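Local coordinates for protein muconate cycloisomerase (Azorhizobium caulinodans, PDB 3MY9) that binds magnesium ions and belongs to the enolase superfamily, in which an alpha/beta N-terminal domain is joined to a TIM-type barrel domain, at residues Leu194-Gln200 / Pro219-Pro225; Ala207-Arg212 / Gly236-Leu241; Ser6-Arg12 / Leu40-Asp46; Ile84-Leu90 / Leu112-Leu116. All coordinates share one frame; numbering follows the deposited sequence.

Contact 1: Leu194-Gln200 / Pro219-Pro225. With MG (magnesium ion), chain C.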
# COMPACT_ATOMS: atom_id res chain seq x y z
N LEU A 194 -17.55 14.54 -28.80
CA LEU A 194 -18.33 15.24 -27.81
C LEU A 194 -17.69 15.14 -26.44
O LEU A 194 -17.44 14.04 -25.96
CB LEU A 194 -19.74 14.63 -27.73
CG LEU A 194 -20.71 15.19 -26.69
CD1 LEU A 194 -20.95 16.67 -26.92
CD2 LEU A 194 -22.06 14.45 -26.75
N ARG A 195 -17.45 16.29 -25.80
CA ARG A 195 -16.89 16.35 -24.46
C ARG A 195 -17.91 16.98 -23.53
O ARG A 195 -18.74 17.78 -23.98
CB ARG A 195 -15.61 17.19 -24.46
CG ARG A 195 -14.46 16.56 -25.25
CD ARG A 195 -14.29 17.23 -26.61
NE ARG A 195 -13.24 16.60 -27.39
CZ ARG A 195 -12.00 17.06 -27.49
NH1 ARG A 195 -11.62 18.16 -26.87
NH2 ARG A 195 -11.14 16.41 -28.22
N LEU A 196 -17.87 16.63 -22.25
CA LEU A 196 -18.77 17.24 -21.26
C LEU A 196 -17.93 17.96 -20.21
O LEU A 196 -16.86 17.49 -19.85
CB LEU A 196 -19.62 16.19 -20.53
CG LEU A 196 -20.35 15.16 -21.41
CD1 LEU A 196 -21.19 14.17 -20.54
CD2 LEU A 196 -21.26 15.86 -22.38
N ASP A 197 -18.45 19.05 -19.69
CA ASP A 197 -17.75 19.80 -18.66
C ASP A 197 -18.70 20.16 -17.53
O ASP A 197 -19.63 20.89 -17.75
CB ASP A 197 -17.20 21.08 -19.28
CG ASP A 197 -16.23 21.82 -18.38
OD1 ASP A 197 -15.56 22.72 -18.92
OD2 ASP A 197 -16.10 21.47 -17.18
N PHE A 198 -18.46 19.65 -16.32
CA PHE A 198 -19.34 20.00 -15.19
C PHE A 198 -18.90 21.28 -14.44
O PHE A 198 -19.54 21.70 -13.51
CB PHE A 198 -19.42 18.84 -14.20
CG PHE A 198 -20.29 17.71 -14.67
CD1 PHE A 198 -21.64 17.70 -14.37
CD2 PHE A 198 -19.76 16.66 -15.42
CE1 PHE A 198 -22.45 16.65 -14.80
CE2 PHE A 198 -20.57 15.62 -15.86
CZ PHE A 198 -21.93 15.62 -15.55
N ASN A 199 -17.81 21.88 -14.87
CA ASN A 199 -17.23 23.08 -14.24
C ASN A 199 -17.14 22.97 -12.70
O ASN A 199 -17.57 23.85 -11.97
CB ASN A 199 -17.96 24.33 -14.74
CG ASN A 199 -17.57 24.68 -16.21
OD1 ASN A 199 -16.42 25.09 -16.47
ND2 ASN A 199 -18.51 24.48 -17.15
N GLN A 200 -16.62 21.84 -12.24
CA GLN A 200 -16.45 21.56 -10.80
C GLN A 200 -17.75 21.61 -9.97
O GLN A 200 -17.68 21.66 -8.74
CB GLN A 200 -15.46 22.56 -10.17
CG GLN A 200 -14.15 22.75 -10.93
CD GLN A 200 -13.24 23.78 -10.24
OE1 GLN A 200 -12.60 23.49 -9.22
NE2 GLN A 200 -13.20 24.99 -10.80
N PRO A 219 -18.85 10.01 -23.95
CA PRO A 219 -18.14 11.24 -24.32
C PRO A 219 -16.63 10.99 -24.41
O PRO A 219 -16.12 10.06 -23.80
CB PRO A 219 -18.47 12.18 -23.17
CG PRO A 219 -18.82 11.31 -22.04
CD PRO A 219 -19.47 10.11 -22.63
N THR A 220 -15.92 11.78 -25.20
CA THR A 220 -14.47 11.65 -25.32
C THR A 220 -13.80 11.88 -23.99
O THR A 220 -12.87 11.18 -23.66
CB THR A 220 -13.92 12.59 -26.41
OG1 THR A 220 -14.49 12.16 -27.64
CG2 THR A 220 -12.37 12.56 -26.52
N PHE A 221 -14.27 12.84 -23.22
CA PHE A 221 -13.84 12.96 -21.83
C PHE A 221 -14.85 13.75 -21.03
O PHE A 221 -15.69 14.43 -21.59
CB PHE A 221 -12.41 13.55 -21.68
CG PHE A 221 -12.23 15.00 -22.19
CD1 PHE A 221 -12.84 16.08 -21.55
CD2 PHE A 221 -11.35 15.28 -23.25
CE1 PHE A 221 -12.64 17.40 -21.99
CE2 PHE A 221 -11.14 16.59 -23.70
CZ PHE A 221 -11.79 17.66 -23.09
N ILE A 222 -14.74 13.65 -19.72
CA ILE A 222 -15.55 14.45 -18.79
C ILE A 222 -14.58 15.32 -17.99
O ILE A 222 -13.64 14.80 -17.38
CB ILE A 222 -16.35 13.56 -17.86
CG1 ILE A 222 -17.37 12.73 -18.67
CG2 ILE A 222 -17.04 14.40 -16.80
CD1 ILE A 222 -18.03 11.64 -17.86
N GLU A 223 -14.77 16.63 -18.04
CA GLU A 223 -13.82 17.56 -17.40
C GLU A 223 -14.17 17.91 -15.96
O GLU A 223 -15.30 18.34 -15.67
CB GLU A 223 -13.67 18.84 -18.25
CG GLU A 223 -12.82 19.94 -17.61
CD GLU A 223 -12.41 21.04 -18.60
OE1 GLU A 223 -12.71 20.94 -19.81
OE2 GLU A 223 -11.80 22.03 -18.16
N GLN A 224 -13.20 17.68 -15.08
CA GLN A 224 -13.18 18.11 -13.68
C GLN A 224 -14.58 18.24 -13.06
O GLN A 224 -15.05 19.34 -12.77
CB GLN A 224 -12.39 19.45 -13.60
CG GLN A 224 -11.98 19.91 -12.22
CD GLN A 224 -10.77 19.12 -11.68
OE1 GLN A 224 -9.82 18.88 -12.42
NE2 GLN A 224 -10.81 18.71 -10.41
N PRO A 225 -15.23 17.10 -12.80
CA PRO A 225 -16.58 17.18 -12.28
C PRO A 225 -16.69 17.76 -10.86
O PRO A 225 -17.73 18.32 -10.52
CB PRO A 225 -17.08 15.72 -12.35
CG PRO A 225 -15.80 14.86 -12.44
CD PRO A 225 -14.84 15.73 -13.20
MG MG C . -12.10 23.77 -16.88
O HOH W 1 -17.23 11.47 -28.58
O HOH W 2 -14.12 24.02 -17.13
O HOH W 3 -12.15 25.42 -15.67
O HOH W 4 -12.66 22.77 -15.07
O HOH W 5 -11.80 25.28 -18.55
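Leu196 and Ile222 pair in a parallel beta bridge, both side chains on the same face of the sheet, and around them the contact is tightly packed. Leu196 CG lies 3.9 Å from Pro219 CB, while Ile222 CG2 meets the edge of the Phe198 ring 3.8 Å from CD2; Val214 of helix 207-215 touches both Leu196 and Ile222. This is the beta-alpha-beta crossover of a TIM-type barrel, its two strands tied by backbone bonds such as Glu223 N to Leu196 O (2.9 Å). Arg195 places CG over the centre of the Phe221 ring, 3.6 Å from the centroid, while its guanidinium is salt-bridged to Asp193. The far end of the contact is wetter. Exposed Asn199 shares a metal-bound water with Asp197 OD1, and Asn199 N closes an Asx turn onto Asp197 OD2 (2.9 Å). Here the carboxylates of Asp197 and Glu223 stack with planes 15° apart, their OD1 and OE1 only 3.5 Å from each other. Glu223 OE2 binds magnesium at 2.2 Å beside Asp248 and four waters. Two like charges this close would be expected to repel, so the salt bridges of Lys166 to both, together with the metal, probably offset the cost of holding the acids side by side.

Contact 2: Ala207-Arg212 / Gly236-Leu241. With MG (magnesium ion), chain B.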
# COMPACT_ATOMS: atom_id res chain seq x y z
N ALA A 207 -22.10 12.30 -6.93
CA ALA A 207 -21.65 12.49 -8.31
C ALA A 207 -21.76 11.21 -9.14
O ALA A 207 -22.05 11.28 -10.33
CB ALA A 207 -20.24 13.06 -8.39
N MET A 208 -21.53 10.04 -8.53
CA MET A 208 -21.33 8.83 -9.37
C MET A 208 -22.54 8.42 -10.22
O MET A 208 -22.35 8.07 -11.38
CB MET A 208 -20.80 7.63 -8.61
CG MET A 208 -20.18 6.57 -9.59
SD MET A 208 -18.62 7.06 -10.34
CE MET A 208 -17.73 6.50 -8.89
N LYS A 209 -23.76 8.54 -9.67
CA LYS A 209 -24.96 8.25 -10.46
C LYS A 209 -25.08 9.23 -11.64
O LYS A 209 -25.50 8.83 -12.71
CB LYS A 209 -26.25 8.31 -9.63
CG LYS A 209 -26.50 7.14 -8.60
CD LYS A 209 -26.85 5.77 -9.27
CE LYS A 209 -27.36 4.74 -8.22
NZ LYS A 209 -27.72 3.40 -8.84
N ILE A 210 -24.75 10.50 -11.43
CA ILE A 210 -24.78 11.50 -12.49
C ILE A 210 -23.79 11.12 -13.58
O ILE A 210 -24.14 11.06 -14.76
CB ILE A 210 -24.43 12.93 -11.97
CG1 ILE A 210 -25.43 13.39 -10.88
CG2 ILE A 210 -24.35 13.93 -13.10
CD1 ILE A 210 -26.80 13.56 -11.34
N LEU A 211 -22.55 10.91 -13.18
CA LEU A 211 -21.46 10.58 -14.11
C LEU A 211 -21.68 9.26 -14.85
O LEU A 211 -21.35 9.17 -16.04
CB LEU A 211 -20.11 10.56 -13.39
CG LEU A 211 -19.66 11.91 -12.79
CD1 LEU A 211 -18.40 11.72 -11.95
CD2 LEU A 211 -19.45 12.93 -13.96
N ARG A 212 -22.23 8.26 -14.16
CA ARG A 212 -22.53 6.99 -14.80
C ARG A 212 -23.58 7.15 -15.87
O ARG A 212 -23.45 6.51 -16.96
CB ARG A 212 -22.91 5.89 -13.80
CG ARG A 212 -23.01 4.48 -14.46
CD ARG A 212 -23.42 3.41 -13.41
NE ARG A 212 -22.43 3.35 -12.33
CZ ARG A 212 -21.26 2.73 -12.40
NH1 ARG A 212 -20.92 2.06 -13.49
NH2 ARG A 212 -20.46 2.73 -11.34
N GLY A 236 -11.49 7.79 -7.75
CA GLY A 236 -12.71 6.95 -7.67
C GLY A 236 -13.50 6.99 -8.95
O GLY A 236 -13.84 5.94 -9.52
N PHE A 237 -13.75 8.19 -9.48
CA PHE A 237 -14.50 8.29 -10.76
C PHE A 237 -13.76 7.59 -11.89
O PHE A 237 -14.34 6.85 -12.67
CB PHE A 237 -14.83 9.74 -11.14
CG PHE A 237 -15.50 10.56 -10.04
CD1 PHE A 237 -16.37 9.98 -9.11
CD2 PHE A 237 -15.28 11.93 -9.97
CE1 PHE A 237 -16.96 10.73 -8.11
CE2 PHE A 237 -15.88 12.70 -8.98
CZ PHE A 237 -16.72 12.11 -8.05
N ALA A 238 -12.47 7.90 -12.02
CA ALA A 238 -11.67 7.32 -13.09
C ALA A 238 -11.68 5.79 -12.99
O ALA A 238 -11.79 5.11 -14.00
CB ALA A 238 -10.21 7.86 -13.07
N ALA A 239 -11.52 5.27 -11.77
CA ALA A 239 -11.52 3.80 -11.58
C ALA A 239 -12.83 3.16 -11.96
O ALA A 239 -12.82 2.09 -12.49
CB ALA A 239 -11.08 3.36 -10.10
N ALA A 240 -13.96 3.80 -11.67
CA ALA A 240 -15.29 3.18 -11.95
C ALA A 240 -15.74 3.35 -13.40
O ALA A 240 -16.57 2.56 -13.91
CB ALA A 240 -16.34 3.75 -11.02
N LEU A 241 -15.23 4.39 -14.08
CA LEU A 241 -15.77 4.72 -15.39
C LEU A 241 -14.81 4.49 -16.53
O LEU A 241 -13.61 4.82 -16.45
CB LEU A 241 -16.29 6.16 -15.39
CG LEU A 241 -17.37 6.50 -14.35
CD1 LEU A 241 -17.47 7.97 -14.10
CD2 LEU A 241 -18.69 5.94 -14.78
MG MG B . -11.60 5.07 -16.01
O HOH W 6 -18.03 0.89 -12.12
O HOH W 7 -11.46 3.09 -16.08
O HOH W 8 -9.50 5.44 -15.90
O HOH W 9 -11.27 5.02 -18.18
O HOH W 10 -11.90 7.15 -16.33
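With CG swung opposite the backbone nitrogen (chi1 -162°) and the chain then bent at both of its next torsions, Met208 lays its methyl CE at the edge of the Phe237 ring, 3.7 Å from CD1. The sulfur stays oblique to that ring, 5.1 Å from its centroid, in a Met-aromatic contact. Leu211 comes to the same ring from another direction: crossing it at about a right angle, it sets CD1 over one face, 3.7 Å from the centroid and 15° off the normal. Ala207 CB touches the ring at CZ, so Ala207, Met208 and Leu211 all meet this one aromatic. Leu241, the first residue to leave helical geometry, touches both Leu211 CB (3.8 Å) and the Met208 sulfur with its CD1 methyl. Toward solvent the chemistry turns polar. A water accepts from Arg212 NH2 (3.1 Å) and donates to Ala240 O (2.9 Å), while the NE of this arginine is salt-bridged to Asp242 of a neighbouring subunit. Where helix 231-240 ends, Ala238 O and Leu241 O hold a second magnesium, 2.0 and 2.1 Å away respectively, and four waters complete six ligands. The short helical segments run 41° from parallel. Helices 207-215 and 231-240 are thus neighbours on the outside of the barrel, where Leu211 reaches Phe198 just beyond strand 193-197 and Phe237 reaches Val226 just beyond strand 222-223.

Contact 3: Ser6-Arg12 / Leu40-Asp46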
# COMPACT_ATOMS: atom_id res chain seq x y z
N SER A 6 22.75 38.43 -28.44
CA SER A 6 22.35 39.78 -28.08
C SER A 6 21.62 39.83 -26.75
O SER A 6 21.10 38.82 -26.26
CB SER A 6 21.47 40.40 -29.18
OG SER A 6 21.23 41.78 -28.93
N VAL A 7 21.59 41.02 -26.17
CA VAL A 7 21.00 41.24 -24.87
C VAL A 7 19.77 42.12 -24.95
O VAL A 7 19.62 42.90 -25.89
CB VAL A 7 22.02 41.87 -23.91
CG1 VAL A 7 23.10 40.86 -23.55
CG2 VAL A 7 22.61 43.14 -24.52
N VAL A 8 18.88 41.99 -23.97
CA VAL A 8 17.77 42.91 -23.81
C VAL A 8 18.32 44.30 -23.46
O VAL A 8 19.19 44.44 -22.60
CB VAL A 8 16.83 42.48 -22.69
CG1 VAL A 8 15.86 43.60 -22.35
CG2 VAL A 8 16.08 41.18 -23.07
N GLU A 9 17.78 45.32 -24.14
CA GLU A 9 18.21 46.71 -23.95
C GLU A 9 17.16 47.58 -23.26
O GLU A 9 17.51 48.45 -22.47
CB GLU A 9 18.61 47.32 -25.29
CG GLU A 9 19.48 48.57 -25.17
CD GLU A 9 19.89 49.12 -26.52
OE1 GLU A 9 19.18 48.83 -27.51
OE2 GLU A 9 20.91 49.83 -26.60
N ARG A 10 15.88 47.37 -23.56
CA ARG A 10 14.80 48.08 -22.85
C ARG A 10 13.47 47.37 -22.96
O ARG A 10 13.25 46.58 -23.87
CB ARG A 10 14.64 49.50 -23.38
CG ARG A 10 14.25 49.60 -24.85
CD ARG A 10 13.98 51.04 -25.24
NE ARG A 10 13.81 51.20 -26.68
CZ ARG A 10 14.80 51.23 -27.58
NH1 ARG A 10 16.07 51.09 -27.20
NH2 ARG A 10 14.52 51.38 -28.87
N ILE A 11 12.58 47.69 -22.04
CA ILE A 11 11.20 47.24 -22.13
C ILE A 11 10.23 48.42 -22.02
O ILE A 11 10.59 49.50 -21.54
CB ILE A 11 10.86 46.17 -21.07
CG1 ILE A 11 10.90 46.74 -19.65
CG2 ILE A 11 11.80 44.97 -21.20
CD1 ILE A 11 10.53 45.74 -18.58
N ARG A 12 9.02 48.18 -22.52
CA ARG A 12 7.86 49.01 -22.26
C ARG A 12 6.74 48.09 -21.80
O ARG A 12 6.47 47.07 -22.44
CB ARG A 12 7.40 49.74 -23.52
CG ARG A 12 8.46 50.55 -24.24
CD ARG A 12 7.79 51.65 -25.05
NE ARG A 12 8.60 52.11 -26.18
CZ ARG A 12 8.33 51.86 -27.47
NH1 ARG A 12 7.27 51.15 -27.85
NH2 ARG A 12 9.15 52.36 -28.41
N LEU A 40 3.77 43.49 -22.90
CA LEU A 40 5.18 43.79 -22.66
C LEU A 40 5.87 43.81 -24.01
O LEU A 40 5.73 42.88 -24.79
CB LEU A 40 5.80 42.70 -21.78
CG LEU A 40 7.32 42.67 -21.60
CD1 LEU A 40 7.78 43.70 -20.58
CD2 LEU A 40 7.77 41.25 -21.20
N GLU A 41 6.62 44.87 -24.27
CA GLU A 41 7.42 44.95 -25.47
C GLU A 41 8.87 44.94 -25.06
O GLU A 41 9.32 45.81 -24.31
CB GLU A 41 7.12 46.25 -26.25
CG GLU A 41 7.87 46.37 -27.58
CD GLU A 41 8.05 47.82 -28.04
OE1 GLU A 41 8.33 48.69 -27.20
OE2 GLU A 41 7.93 48.08 -29.26
N VAL A 42 9.62 43.97 -25.56
CA VAL A 42 11.05 43.91 -25.27
C VAL A 42 11.84 44.22 -26.53
O VAL A 42 11.45 43.83 -27.62
CB VAL A 42 11.44 42.54 -24.70
CG1 VAL A 42 12.91 42.56 -24.26
CG2 VAL A 42 10.54 42.20 -23.54
N THR A 43 12.94 44.95 -26.36
CA THR A 43 13.76 45.39 -27.48
C THR A 43 15.23 45.05 -27.23
O THR A 43 15.79 45.42 -26.21
CB THR A 43 13.61 46.90 -27.70
OG1 THR A 43 12.21 47.26 -27.67
CG2 THR A 43 14.24 47.31 -29.03
N SER A 44 15.85 44.35 -28.17
CA SER A 44 17.25 43.94 -28.03
C SER A 44 18.23 45.06 -28.36
O SER A 44 17.86 46.06 -28.98
CB SER A 44 17.57 42.77 -28.95
OG SER A 44 17.63 43.23 -30.29
N ALA A 45 19.49 44.85 -27.98
CA ALA A 45 20.59 45.79 -28.29
C ALA A 45 20.87 45.90 -29.79
O ALA A 45 21.49 46.88 -30.23
CB ALA A 45 21.88 45.38 -27.56
N ASP A 46 20.44 44.91 -30.57
CA ASP A 46 20.53 44.96 -32.04
C ASP A 46 19.16 45.23 -32.75
O ASP A 46 18.93 45.00 -33.98
CB ASP A 46 21.15 43.66 -32.58
CG ASP A 46 20.25 42.46 -32.39
OD1 ASP A 46 20.31 41.51 -33.19
OD2 ASP A 46 19.45 42.47 -31.43
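Arg12 lies alongside Glu41, the two side chains pointing the same way, so that OE1 of the glutamate sits over one face of the guanidinium. The oxygen is 2.8 Å from NH1, yet well out of the guanidinium plane: a salt bridge of charges alone, with no N-H aimed at it. The flat groups are turned 48° against each other, and Glu41 also rests on Val49 and Trp51 of the next strand. Arg10, with CG wedged between its backbone nitrogen and carbonyl carbon (chi1 62°), sends an extended chain past Thr43, whose CG2 methyl comes over one guanidinium face. The backbones belong to the antiparallel sheet of the enolase-type N-terminal domain, and their pairing is interrupted by a classic beta bulge. Glu9 N (2.9 Å) and Arg10 N (3.3 Å) both donate to Thr43 O, and both bonds lie in the carbonyl plane; beyond them the register has shifted by one residue. On the apolar side, Val42 packs in two directions: its CG2 meets Ile11 CG2 at 3.8 Å, and its CG1 meets Val8 CG2 at 3.7 Å, the valines crossing at about a right angle. Helix 102-120 covers Val8 and Val42, and helix 64-79 covers Val8 and Ile11. Past the bulge, Ala45 N donates to Val7 O (2.9 Å), and Val7 CG2 touches Ala45 CB at 3.8 Å.

Contact 4: Ile84-Leu90 / Leu112-Leu116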
# COMPACT_ATOMS: atom_id res chain seq x y z
N ILE A 84 19.45 37.00 -24.56
CA ILE A 84 18.19 36.54 -25.13
C ILE A 84 18.22 35.06 -25.55
O ILE A 84 17.19 34.43 -25.56
CB ILE A 84 17.75 37.42 -26.33
CG1 ILE A 84 17.47 38.85 -25.85
CG2 ILE A 84 16.49 36.88 -27.01
CD1 ILE A 84 17.49 39.87 -26.98
N LYS A 85 19.40 34.53 -25.89
CA LYS A 85 19.59 33.10 -26.14
C LYS A 85 19.46 32.26 -24.87
O LYS A 85 19.36 31.04 -24.98
CB LYS A 85 20.99 32.79 -26.68
CG LYS A 85 21.32 33.21 -28.09
CD LYS A 85 22.88 33.35 -28.28
CE LYS A 85 23.52 32.06 -28.79
NZ LYS A 85 24.87 32.19 -29.36
N ARG A 86 19.48 32.85 -23.68
CA ARG A 86 19.40 32.05 -22.43
C ARG A 86 18.07 32.20 -21.71
O ARG A 86 18.02 32.61 -20.56
CB ARG A 86 20.53 32.40 -21.46
CG ARG A 86 21.89 32.12 -22.03
CD ARG A 86 22.98 32.17 -20.95
NE ARG A 86 24.27 31.85 -21.51
CZ ARG A 86 25.25 31.23 -20.87
NH1 ARG A 86 26.38 30.98 -21.51
NH2 ARG A 86 25.13 30.86 -19.58
N VAL A 87 17.01 31.78 -22.38
CA VAL A 87 15.66 31.89 -21.86
C VAL A 87 15.41 31.06 -20.58
O VAL A 87 14.88 31.56 -19.59
CB VAL A 87 14.66 31.50 -22.95
CG1 VAL A 87 13.23 31.66 -22.46
CG2 VAL A 87 14.93 32.37 -24.23
N ARG A 88 15.81 29.78 -20.61
CA ARG A 88 15.62 28.92 -19.45
C ARG A 88 16.40 29.43 -18.26
O ARG A 88 15.95 29.31 -17.13
CB ARG A 88 16.01 27.46 -19.73
CG ARG A 88 15.26 26.47 -18.82
CD ARG A 88 15.78 25.04 -18.94
NE ARG A 88 15.82 24.52 -20.32
CZ ARG A 88 14.84 23.85 -20.91
NH1 ARG A 88 13.70 23.65 -20.29
NH2 ARG A 88 15.00 23.41 -22.15
N GLU A 89 17.58 30.00 -18.51
CA GLU A 89 18.41 30.56 -17.44
C GLU A 89 17.71 31.76 -16.79
O GLU A 89 17.76 31.92 -15.58
CB GLU A 89 19.78 31.00 -17.97
CG GLU A 89 20.74 31.51 -16.88
CD GLU A 89 22.04 32.06 -17.45
OE1 GLU A 89 23.11 31.43 -17.26
OE2 GLU A 89 22.00 33.12 -18.11
N LEU A 90 17.11 32.62 -17.61
CA LEU A 90 16.40 33.80 -17.09
C LEU A 90 15.16 33.34 -16.32
O LEU A 90 14.88 33.91 -15.28
CB LEU A 90 15.98 34.78 -18.20
CG LEU A 90 15.29 36.09 -17.74
CD1 LEU A 90 16.27 36.98 -16.99
CD2 LEU A 90 14.67 36.88 -18.92
N LEU A 112 11.03 37.02 -25.39
CA LEU A 112 12.43 36.66 -25.70
C LEU A 112 12.49 35.63 -26.81
O LEU A 112 13.40 35.67 -27.63
CB LEU A 112 13.16 36.10 -24.47
CG LEU A 112 13.94 37.09 -23.62
CD1 LEU A 112 13.13 38.33 -23.31
CD2 LEU A 112 14.37 36.36 -22.35
N LEU A 113 11.55 34.69 -26.80
CA LEU A 113 11.44 33.70 -27.87
C LEU A 113 10.99 34.34 -29.19
O LEU A 113 11.44 33.92 -30.26
CB LEU A 113 10.51 32.55 -27.46
CG LEU A 113 10.95 31.74 -26.24
CD1 LEU A 113 9.97 30.60 -25.85
CD2 LEU A 113 12.36 31.17 -26.46
N ASP A 114 10.13 35.37 -29.12
CA ASP A 114 9.73 36.16 -30.29
C ASP A 114 10.97 36.82 -30.93
O ASP A 114 11.22 36.67 -32.12
CB ASP A 114 8.71 37.22 -29.85
CG ASP A 114 7.92 37.84 -31.01
OD1 ASP A 114 7.81 37.25 -32.12
OD2 ASP A 114 7.35 38.93 -30.78
N ILE A 115 11.77 37.49 -30.10
CA ILE A 115 13.00 38.13 -30.55
C ILE A 115 13.98 37.11 -31.13
O ILE A 115 14.46 37.28 -32.24
CB ILE A 115 13.71 38.89 -29.42
CG1 ILE A 115 12.91 40.11 -28.98
CG2 ILE A 115 15.08 39.34 -29.88
CD1 ILE A 115 13.62 40.91 -27.86
N LEU A 116 14.26 36.06 -30.37
CA LEU A 116 15.19 35.00 -30.80
C LEU A 116 14.76 34.40 -32.14
O LEU A 116 15.58 34.18 -33.03
CB LEU A 116 15.26 33.90 -29.74
CG LEU A 116 16.26 32.77 -29.97
CD1 LEU A 116 17.68 33.31 -30.17
CD2 LEU A 116 16.20 31.79 -28.76
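Leu112 O accepts the helical bond from Leu116 N (2.9 Å), and from across the contact Ile84 brings its CG2 methyl against the same oxygen, 3.4 Å away. That methyl stands opposite the backbone nitrogen of Ile84, while the other branch reaches on with CD1 to Ile115 CG2 (3.8 Å), the two isoleucines crossing nearly at a right angle. Further along, Leu90 CD2 presses on Leu112 CD2 at 3.5 Å, tighter than usual for two carbons. Leu112 itself has a chi1 of -93°, away from a staggered value, a torsion that accompanies this close packing. The segments join the start of helix 87-97 to the middle of helix 102-120, two helices of the enolase-type N-terminal domain, where they meet through aliphatic side chains. Val87 fits there with CG2 3.6 Å from Leu113 CD2, and Met280 of helix 279-292 touches Val87 too. Lys85 turns CB away from the partner helix, and its CG merely brushes Leu116 CD1 (4.2 Å). Ahead of the helix, at its N-cap position, Arg86 makes a hydrogen-bonded salt bridge through NH2 to Glu89 OE1 (3.1 Å), the oxygen lying close to the guanidinium plane. NH1 of that arginine is salt-bridged to Asp134 of a neighbouring subunit.

Overall arrangement
The four contacts form two touching pairs on opposite sides of the chain's centre. In the barrel domain, contacts 1 and 2 share the crossover through helix 207-215: Phe198 packs on Leu211 at 3.5 Å between CE2 and CD2. Contact 1 is buried and combines sheet bonding with acids at a metal, whereas contact 2, nearer the surface, joins helices by apolar packing and binds its magnesium through backbone carbonyls. In the N-terminal domain, contact 3 is a partly exposed sheet with charged groups on one face, and contact 4 buried aliphatic packing of a helix start and the residues before it on another helix; Ser44 CB meets Ile84 CD1 at 3.5 Å. Centres of contacts 2 and 3 are about 52 Å apart.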